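Long-range contact in glutamate--tRNA ligase (Elizabethkingia anophelis, PDB 6B1Z), which attaches glutamate to its cognate tRNA in an ATP-dependent reaction, as a class I aminoacyl-tRNA synthetase: residues Arg15-Pro20 and Arg49-Asp54. Residues are numbered along the deposited sequence; the frame is centred on the assembly and turned at random.
Sequences RFAPSP and RIEDTD. With FMT (formic acid), chain C.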
loop_
_atom_site.group_PDB
_atom_site.type_symbol
_atom_site.label_atom_id
_atom_site.label_comp_id
_atom_site.label_asym_id
_atom_site.label_seq_id
_atom_site.Cartn_x
_atom_site.Cartn_y
_atom_site.Cartn_z
ATOM N N ARG A 15 5.894 6.481 -15.726
ATOM C CA ARG A 15 6.566 7.042 -14.560
ATOM C C ARG A 15 5.654 7.057 -13.341
ATOM O O ARG A 15 4.464 7.376 -13.423
ATOM C CB ARG A 15 7.109 8.466 -14.832
ATOM C CG ARG A 15 6.089 9.621 -14.726
ATOM C CD ARG A 15 4.924 9.503 -15.710
ATOM N NE ARG A 15 4.136 10.734 -15.744
ATOM C CZ ARG A 15 3.152 11.036 -14.901
ATOM N NH1 ARG A 15 2.795 10.187 -13.941
ATOM N NH2 ARG A 15 2.513 12.203 -15.024
ATOM N N PHE A 16 6.243 6.711 -12.202
ATOM C CA PHE A 16 5.622 6.896 -10.904
ATOM C C PHE A 16 6.096 8.248 -10.399
ATOM O O PHE A 16 7.313 8.485 -10.329
ATOM C CB PHE A 16 6.029 5.749 -9.973
ATOM C CG PHE A 16 5.354 5.770 -8.631
ATOM C CD1 PHE A 16 3.985 5.926 -8.530
ATOM C CD2 PHE A 16 6.102 5.592 -7.469
ATOM C CE1 PHE A 16 3.366 5.932 -7.298
ATOM C CE2 PHE A 16 5.479 5.595 -6.222
ATOM C CZ PHE A 16 4.113 5.768 -6.142
ATOM N N ALA A 17 5.156 9.138 -10.084
ATOM C CA ALA A 17 5.464 10.525 -9.744
ATOM C C ALA A 17 4.857 10.863 -8.392
ATOM O O ALA A 17 3.925 11.667 -8.305
ATOM C CB ALA A 17 4.960 11.471 -10.833
ATOM N N PRO A 18 5.371 10.256 -7.323
ATOM C CA PRO A 18 4.995 10.661 -5.970
ATOM C C PRO A 18 5.687 11.954 -5.559
ATOM O O PRO A 18 6.812 12.264 -5.982
ATOM C CB PRO A 18 5.490 9.487 -5.119
ATOM C CG PRO A 18 6.751 9.076 -5.803
ATOM C CD PRO A 18 6.444 9.246 -7.299
ATOM N N SER A 19 5.010 12.692 -4.738
ATOM C CA SER A 19 5.609 13.814 -4.029
ATOM C C SER A 19 6.211 13.341 -2.708
ATOM O O SER A 19 5.711 12.390 -2.093
ATOM C CB SER A 19 4.569 14.901 -3.759
ATOM O OG SER A 19 3.421 14.370 -3.119
ATOM N N PRO A 20 7.345 13.998 -2.256
ATOM C CA PRO A 20 7.981 13.648 -0.976
ATOM C C PRO A 20 7.277 14.303 0.207
ATOM O O PRO A 20 7.860 15.090 0.959
ATOM C CB PRO A 20 9.411 14.172 -1.174
ATOM C CG PRO A 20 9.209 15.400 -1.969
ATOM C CD PRO A 20 8.098 15.055 -2.953
ATOM N N ARG A 49 10.016 9.732 -10.782
ATOM C CA ARG A 49 10.246 11.169 -10.792
ATOM C C ARG A 49 9.715 11.744 -9.488
ATOM O O ARG A 49 8.538 11.559 -9.149
ATOM C CB ARG A 49 9.587 11.832 -12.006
ATOM C CG ARG A 49 9.945 13.311 -12.134
ATOM C CD ARG A 49 9.460 13.929 -13.448
ATOM N NE ARG A 49 7.995 14.025 -13.482
ATOM C CZ ARG A 49 7.229 13.607 -14.485
ATOM N NH1 ARG A 49 7.759 13.059 -15.571
ATOM N NH2 ARG A 49 5.920 13.769 -14.413
ATOM N N ILE A 50 10.583 12.411 -8.743
ATOM C CA ILE A 50 10.224 12.953 -7.438
ATOM C C ILE A 50 9.606 14.333 -7.632
ATOM O O ILE A 50 10.210 15.236 -8.227
ATOM C CB ILE A 50 11.441 13.000 -6.502
ATOM C CG1 ILE A 50 11.949 11.580 -6.234
ATOM C CG2 ILE A 50 11.090 13.743 -5.198
ATOM C CD1 ILE A 50 10.936 10.637 -5.608
ATOM N N GLU A 51 8.379 14.488 -7.142
ATOM C CA GLU A 51 7.607 15.703 -7.351
ATOM C C GLU A 51 7.788 16.622 -6.149
ATOM O O GLU A 51 6.901 16.775 -5.307
ATOM C CB GLU A 51 6.146 15.344 -7.562
ATOM C CG GLU A 51 5.973 14.241 -8.561
ATOM C CD GLU A 51 5.902 14.775 -9.961
ATOM O OE1 GLU A 51 4.962 15.564 -10.205
ATOM O OE2 GLU A 51 6.789 14.442 -10.787
ATOM N N ASP A 52 8.972 17.225 -6.073
ATOM C CA ASP A 52 9.359 17.992 -4.897
ATOM C C ASP A 52 9.415 19.495 -5.157
ATOM O O ASP A 52 10.229 20.194 -4.551
ATOM C CB ASP A 52 10.703 17.500 -4.344
ATOM C CG ASP A 52 11.856 17.676 -5.328
ATOM O OD1 ASP A 52 11.598 17.790 -6.545
ATOM O OD2 ASP A 52 13.024 17.694 -4.873
ATOM N N THR A 53 8.541 20.029 -6.022
ATOM C CA THR A 53 8.521 21.482 -6.198
ATOM C C THR A 53 7.715 22.212 -5.131
ATOM O O THR A 53 7.884 23.428 -4.977
ATOM C CB THR A 53 7.970 21.884 -7.569
ATOM O OG1 THR A 53 6.672 21.313 -7.762
ATOM C CG2 THR A 53 8.912 21.435 -8.679
ATOM N N ASP A 54 6.837 21.523 -4.400
ATOM C CA ASP A 54 6.071 22.177 -3.335
ATOM C C ASP A 54 6.879 22.058 -2.044
ATOM O O ASP A 54 6.635 21.206 -1.186
ATOM C CB ASP A 54 4.679 21.569 -3.207
ATOM C CG ASP A 54 3.734 22.446 -2.401
ATOM O OD1 ASP A 54 4.172 23.515 -1.926
ATOM O OD2 ASP A 54 2.556 22.064 -2.245
HETATM C C FMT C . 0.447 12.531 -12.322
HETATM O O1 FMT C . 0.755 11.337 -12.225
HETATM O O2 FMT C . 0.325 13.133 -13.401
#
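Arg49 lays its guanidinium against the bend of Arg15: CG of Arg15 sits over one face, 3.9 Å from Arg49 NH1, while Arg49 NH2 stands over a face of the Arg15 guanidinium, the two planes 80° apart. Both charges are positive, and Asp218 OD2 makes salt bridges to both Arg15 NE and Arg49 NH1, which probably eases the repulsion. The Arg15 edge carrying NH1 and NH2 donates hydrogen bonds from NH1 to O1 and from NH2 to O2 of a bound formic acid, both 2.9 Å; this molecule, probably from the crystallisation liquor, also bonds Arg228. Along the backbone, the two segments continue the pairing of parallel strands 13-16 and 45-48 past the strand ends, in the Rossmann-type catalytic domain of class I synthetases. Arg49 N donates a hydrogen bond to Phe16 O and Glu51 N one to Pro18 O, both 3.0 Å. Between these two bonds, Ala17 CA directs its hydrogen at Arg49 O. Glu51, bent at chi2 (-87°), folds its carboxylate back over Ala17, OE2 3.5 Å from Ala17 CB; a salt bridge from Arg49 NE to the same oxygen ties Glu51 to Arg49 beside the methyl. Further along, Pro20 sets CG 3.5 Å from Asp52 CB, while Ser93 holds the Asp52 carboxylate.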